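Local coordinates for protein DNA-3-methyladenine glycosidase (Bacillus halodurans, PDB 2H56) that belongs to the HhH-GPD superfamily of base excision DNA repair proteins, a largely helical family of DNA glycosylases, at residues Q44-V56 and E152-V164. Numbering follows the deposited sequence.
Sequences QLPTKPNPFQSLV and EMFMMFSLGRLDV
K48 and S158 bring the two backbones closest, with CA atoms 4.8 Å apart, where the chain leaving strand 44-46 runs past the C-terminal end of helix 152-157 before entering helix 51-56, whose N-to-C direction makes an angle of 140° with that of helix 152-157, closer to antiparallel than parallel. One weak but fairly straight bond joins the main chains there, K48 N giving its hydrogen to F157 O at 3.5 Å. The rest is a worked example of how a helix and the loop that follows it are covered mainly by apolar contacts.

On the side of helix 51-56, F154 reaches across with CG anti to its backbone N (chi1 -179°), which carries the ring into the turn formed by P51, S54 and L55. L55 crosses it at about a right angle and lays CG over one face, a CH-pi contact 4.0 Å from the ring centroid. S54 CB meets the ring edge at CE1, 3.5 Å away, and P51 O also lies near the ring plane. S158 OG lies over the opposite face, toward the rim; L140 of helix 133-141 adds a further neighbour.

On the strand side, P46 lies alongside F157, its CG 3.8 Å from F157 CD1. L45 splits its branches: CD1 approaches the same ring obliquely, while CD2 touches L162 CD2 at 3.5 Å. L162 also packs on R14 and F16, so the contact reaches strand 13-16. Between the two clusters, T47 CG2 rests 3.6 Å from S158 O.

N50 caps helix 51-56, its OD1 accepting from Q53 N from above the carbonyl plane. The contact thus sets helix 148-157 and the loop after it against one strand of the small antiparallel sheet and the start of helix 51-61, within the mainly helical HhH-GPD fold.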
loop_
_atom_site.group_PDB
_atom_site.type_symbol
_atom_site.label_atom_id
_atom_site.label_comp_id
_atom_site.label_asym_id
_atom_site.label_seq_id
_atom_site.Cartn_x
_atom_site.Cartn_y
_atom_site.Cartn_z
ATOM N N GLN A 44 -11.993 4.355 0.044
ATOM C CA GLN A 44 -11.519 4.414 1.398
ATOM C C GLN A 44 -10.048 4.034 1.509
ATOM O O GLN A 44 -9.474 3.395 0.619
ATOM C CB GLN A 44 -12.372 3.534 2.280
ATOM C CG GLN A 44 -12.600 2.122 1.781
ATOM C CD GLN A 44 -13.404 1.283 2.796
ATOM O OE1 GLN A 44 -12.835 0.570 3.631
ATOM N NE2 GLN A 44 -14.726 1.397 2.741
ATOM N N LEU A 45 -9.444 4.484 2.601
ATOM C CA LEU A 45 -8.027 4.335 2.831
ATOM C C LEU A 45 -7.817 3.915 4.255
ATOM O O LEU A 45 -7.892 4.738 5.154
ATOM C CB LEU A 45 -7.331 5.666 2.608
ATOM C CG LEU A 45 -5.806 5.679 2.645
ATOM C CD1 LEU A 45 -5.226 4.658 1.685
ATOM C CD2 LEU A 45 -5.356 7.073 2.282
ATOM N N PRO A 46 -7.583 2.620 4.481
ATOM C CA PRO A 46 -7.277 2.203 5.854
ATOM C C PRO A 46 -5.927 2.736 6.306
ATOM O O PRO A 46 -4.980 2.752 5.531
ATOM C CB PRO A 46 -7.273 0.683 5.776
ATOM C CG PRO A 46 -7.089 0.362 4.320
ATOM C CD PRO A 46 -7.611 1.496 3.531
ATOM N N THR A 47 -5.876 3.239 7.529
ATOM C CA THR A 47 -4.628 3.704 8.112
ATOM C C THR A 47 -4.352 2.942 9.382
ATOM O O THR A 47 -5.106 3.052 10.376
ATOM C CB THR A 47 -4.663 5.193 8.461
ATOM O OG1 THR A 47 -4.981 5.947 7.273
ATOM C CG2 THR A 47 -3.285 5.646 9.091
ATOM N N LYS A 48 -3.260 2.188 9.347
ATOM C CA LYS A 48 -2.773 1.497 10.525
ATOM C C LYS A 48 -2.194 2.516 11.505
ATOM O O LYS A 48 -1.297 3.272 11.172
ATOM C CB LYS A 48 -1.715 0.472 10.130
ATOM C CG LYS A 48 -2.233 -0.661 9.197
ATOM C CD LYS A 48 -2.107 -2.069 9.855
ATOM C CE LYS A 48 -2.145 -3.233 8.842
ATOM N NZ LYS A 48 -2.107 -4.558 9.534
ATOM N N PRO A 49 -2.688 2.523 12.732
ATOM C CA PRO A 49 -2.090 3.443 13.708
ATOM C C PRO A 49 -0.554 3.344 13.801
ATOM O O PRO A 49 0.135 4.331 13.548
ATOM C CB PRO A 49 -2.719 3.011 15.047
ATOM C CG PRO A 49 -3.344 1.671 14.781
ATOM C CD PRO A 49 -3.720 1.668 13.334
ATOM N N ASN A 50 -0.036 2.153 14.098
ATOM C CA ASN A 50 1.355 1.978 14.499
ATOM C C ASN A 50 2.362 1.559 13.384
ATOM O O ASN A 50 2.417 0.421 12.981
ATOM C CB ASN A 50 1.376 0.959 15.624
ATOM C CG ASN A 50 2.690 0.866 16.275
ATOM O OD1 ASN A 50 3.717 0.613 15.637
ATOM N ND2 ASN A 50 2.689 1.074 17.559
ATOM N N PRO A 51 3.200 2.481 12.933
ATOM C CA PRO A 51 4.114 2.232 11.829
ATOM C C PRO A 51 5.021 1.017 11.995
ATOM O O PRO A 51 5.161 0.213 11.075
ATOM C CB PRO A 51 4.985 3.479 11.815
ATOM C CG PRO A 51 4.182 4.505 12.482
ATOM C CD PRO A 51 3.324 3.844 13.472
ATOM N N PHE A 52 5.666 0.890 13.139
ATOM C CA PHE A 52 6.544 -0.234 13.324
ATOM C C PHE A 52 5.771 -1.539 13.211
ATOM O O PHE A 52 6.223 -2.477 12.584
ATOM C CB PHE A 52 7.221 -0.157 14.681
ATOM C CG PHE A 52 7.836 -1.437 15.116
ATOM C CD1 PHE A 52 8.983 -1.891 14.514
ATOM C CD2 PHE A 52 7.253 -2.198 16.134
ATOM C CE1 PHE A 52 9.545 -3.095 14.915
ATOM C CE2 PHE A 52 7.821 -3.403 16.546
ATOM C CZ PHE A 52 8.961 -3.846 15.935
ATOM N N GLN A 53 4.602 -1.586 13.832
ATOM C CA GLN A 53 3.747 -2.763 13.798
ATOM C C GLN A 53 3.403 -3.123 12.357
ATOM O O GLN A 53 3.472 -4.272 11.960
ATOM C CB GLN A 53 2.494 -2.475 14.620
ATOM C CG GLN A 53 1.538 -3.640 14.806
ATOM C CD GLN A 53 0.639 -3.854 13.598
ATOM O OE1 GLN A 53 0.043 -2.909 13.066
ATOM N NE2 GLN A 53 0.532 -5.107 13.161
ATOM N N SER A 54 3.058 -2.114 11.576
ATOM C CA SER A 54 2.772 -2.292 10.157
ATOM C C SER A 54 3.892 -2.877 9.365
ATOM O O SER A 54 3.640 -3.697 8.504
ATOM C CB SER A 54 2.432 -0.959 9.532
ATOM O OG SER A 54 1.223 -0.544 10.089
ATOM N N LEU A 55 5.120 -2.437 9.608
ATOM C CA LEU A 55 6.239 -2.971 8.833
ATOM C C LEU A 55 6.413 -4.462 9.137
ATOM O O LEU A 55 6.631 -5.276 8.241
ATOM C CB LEU A 55 7.532 -2.215 9.129
ATOM C CG LEU A 55 7.796 -0.955 8.319
ATOM C CD1 LEU A 55 9.024 -0.211 8.828
ATOM C CD2 LEU A 55 7.975 -1.375 6.859
ATOM N N VAL A 56 6.309 -4.820 10.411
ATOM C CA VAL A 56 6.485 -6.195 10.804
ATOM C C VAL A 56 5.386 -7.058 10.180
ATOM O O VAL A 56 5.662 -8.067 9.554
ATOM C CB VAL A 56 6.494 -6.326 12.329
ATOM C CG1 VAL A 56 6.545 -7.783 12.721
ATOM C CG2 VAL A 56 7.671 -5.546 12.894
ATOM N N GLU A 152 6.129 1.542 -1.019
ATOM C CA GLU A 152 5.052 2.343 -1.551
ATOM C C GLU A 152 3.719 1.996 -0.889
ATOM O O GLU A 152 3.019 2.901 -0.420
ATOM C CB GLU A 152 4.995 2.245 -3.067
ATOM C CG GLU A 152 6.063 3.118 -3.707
ATOM C CD GLU A 152 6.326 2.801 -5.175
ATOM O OE1 GLU A 152 6.041 1.639 -5.617
ATOM O OE2 GLU A 152 6.839 3.734 -5.874
HETATM N N MSE A 153 3.412 0.700 -0.787
HETATM C CA MSE A 153 2.173 0.253 -0.117
HETATM C C MSE A 153 2.126 0.684 1.351
HETATM O O MSE A 153 1.027 1.048 1.891
HETATM C CB MSE A 153 2.027 -1.257 -0.169
HETATM C CG MSE A 153 2.003 -1.803 -1.529
HETATM SE SE MSE A 153 0.437 -1.228 -2.483
HETATM C CE MSE A 153 -0.933 -2.471 -1.609
ATOM N N PHE A 154 3.309 0.656 1.970
ATOM C CA PHE A 154 3.453 1.099 3.338
ATOM C C PHE A 154 3.153 2.569 3.475
ATOM O O PHE A 154 2.502 2.963 4.448
ATOM C CB PHE A 154 4.864 0.839 3.850
ATOM C CG PHE A 154 5.072 1.259 5.265
ATOM C CD1 PHE A 154 4.584 0.471 6.318
ATOM C CD2 PHE A 154 5.765 2.425 5.559
ATOM C CE1 PHE A 154 4.752 0.870 7.645
ATOM C CE2 PHE A 154 5.950 2.821 6.884
ATOM C CZ PHE A 154 5.443 2.045 7.927
HETATM N N MSE A 155 3.617 3.385 2.526
HETATM C CA MSE A 155 3.403 4.808 2.615
HETATM C C MSE A 155 1.904 5.092 2.502
HETATM O O MSE A 155 1.406 6.140 2.973
HETATM C CB MSE A 155 4.118 5.565 1.487
HETATM C CG MSE A 155 5.620 5.537 1.501
HETATM SE SE MSE A 155 6.418 6.813 0.251
HETATM C CE MSE A 155 5.522 8.465 0.878
HETATM N N MSE A 156 1.174 4.220 1.813
HETATM C CA MSE A 156 -0.201 4.582 1.517
HETATM C C MSE A 156 -1.048 4.130 2.689
HETATM O O MSE A 156 -1.676 4.933 3.349
HETATM C CB MSE A 156 -0.708 3.950 0.219
HETATM C CG MSE A 156 -0.136 4.534 -1.090
HETATM SE SE MSE A 156 -0.900 3.485 -2.534
HETATM C CE MSE A 156 -0.169 4.166 -4.299
ATOM N N PHE A 157 -0.993 2.834 2.942
ATOM C CA PHE A 157 -1.916 2.134 3.801
ATOM C C PHE A 157 -1.475 2.138 5.253
ATOM O O PHE A 157 -2.139 1.551 6.105
ATOM C CB PHE A 157 -2.034 0.687 3.315
ATOM C CG PHE A 157 -2.751 0.570 2.040
ATOM C CD1 PHE A 157 -4.096 0.865 1.977
ATOM C CD2 PHE A 157 -2.095 0.208 0.889
ATOM C CE1 PHE A 157 -4.802 0.775 0.778
ATOM C CE2 PHE A 157 -2.775 0.122 -0.318
ATOM C CZ PHE A 157 -4.141 0.407 -0.372
ATOM N N SER A 158 -0.368 2.795 5.553
ATOM C CA SER A 158 0.085 2.833 6.917
ATOM C C SER A 158 0.498 4.214 7.353
ATOM O O SER A 158 0.119 4.595 8.424
ATOM C CB SER A 158 1.176 1.796 7.136
ATOM O OG SER A 158 2.177 2.330 7.956
ATOM N N LEU A 159 1.260 4.961 6.559
ATOM C CA LEU A 159 1.461 6.407 6.809
ATOM C C LEU A 159 0.378 7.339 6.222
ATOM O O LEU A 159 0.486 8.564 6.355
ATOM C CB LEU A 159 2.771 6.904 6.221
ATOM C CG LEU A 159 4.073 6.389 6.793
ATOM C CD1 LEU A 159 4.247 4.961 6.366
ATOM C CD2 LEU A 159 5.205 7.274 6.260
ATOM N N GLY A 160 -0.630 6.785 5.540
ATOM C CA GLY A 160 -1.725 7.591 4.964
ATOM C C GLY A 160 -1.312 8.737 4.038
ATOM O O GLY A 160 -2.007 9.775 3.961
ATOM N N ARG A 161 -0.201 8.533 3.319
ATOM C CA ARG A 161 0.344 9.543 2.402
ATOM C C ARG A 161 -0.389 9.515 1.078
ATOM O O ARG A 161 -0.512 8.485 0.479
ATOM C CB ARG A 161 1.827 9.291 2.169
ATOM C CG ARG A 161 2.682 9.667 3.335
ATOM C CD ARG A 161 2.857 11.176 3.396
ATOM N NE ARG A 161 3.578 11.639 2.209
ATOM C CZ ARG A 161 4.899 11.798 2.130
ATOM N NH1 ARG A 161 5.692 11.587 3.180
ATOM N NH2 ARG A 161 5.432 12.200 0.984
ATOM N N LEU A 162 -0.867 10.655 0.612
ATOM C CA LEU A 162 -1.735 10.676 -0.572
ATOM C C LEU A 162 -0.988 10.901 -1.911
ATOM O O LEU A 162 -1.603 10.890 -2.978
ATOM C CB LEU A 162 -2.833 11.727 -0.370
ATOM C CG LEU A 162 -3.725 11.496 0.862
ATOM C CD1 LEU A 162 -4.866 12.446 0.893
ATOM C CD2 LEU A 162 -4.271 10.059 0.874
ATOM N N ASP A 163 0.332 11.053 -1.862
ATOM C CA ASP A 163 1.136 11.427 -3.041
ATOM C C ASP A 163 2.082 10.286 -3.527
ATOM O O ASP A 163 3.267 10.496 -3.798
ATOM C CB ASP A 163 1.945 12.670 -2.697
ATOM C CG ASP A 163 2.908 12.456 -1.504
ATOM O OD1 ASP A 163 2.730 11.524 -0.682
ATOM O OD2 ASP A 163 3.864 13.241 -1.408
ATOM N N VAL A 164 1.518 9.091 -3.633
ATOM C CA VAL A 164 2.243 7.870 -3.943
ATOM C C VAL A 164 1.592 7.235 -5.184
ATOM O O VAL A 164 0.378 7.161 -5.288
ATOM C CB VAL A 164 2.133 6.898 -2.734
ATOM C CG1 VAL A 164 2.839 5.551 -3.009
ATOM C CG2 VAL A 164 2.670 7.562 -1.437
#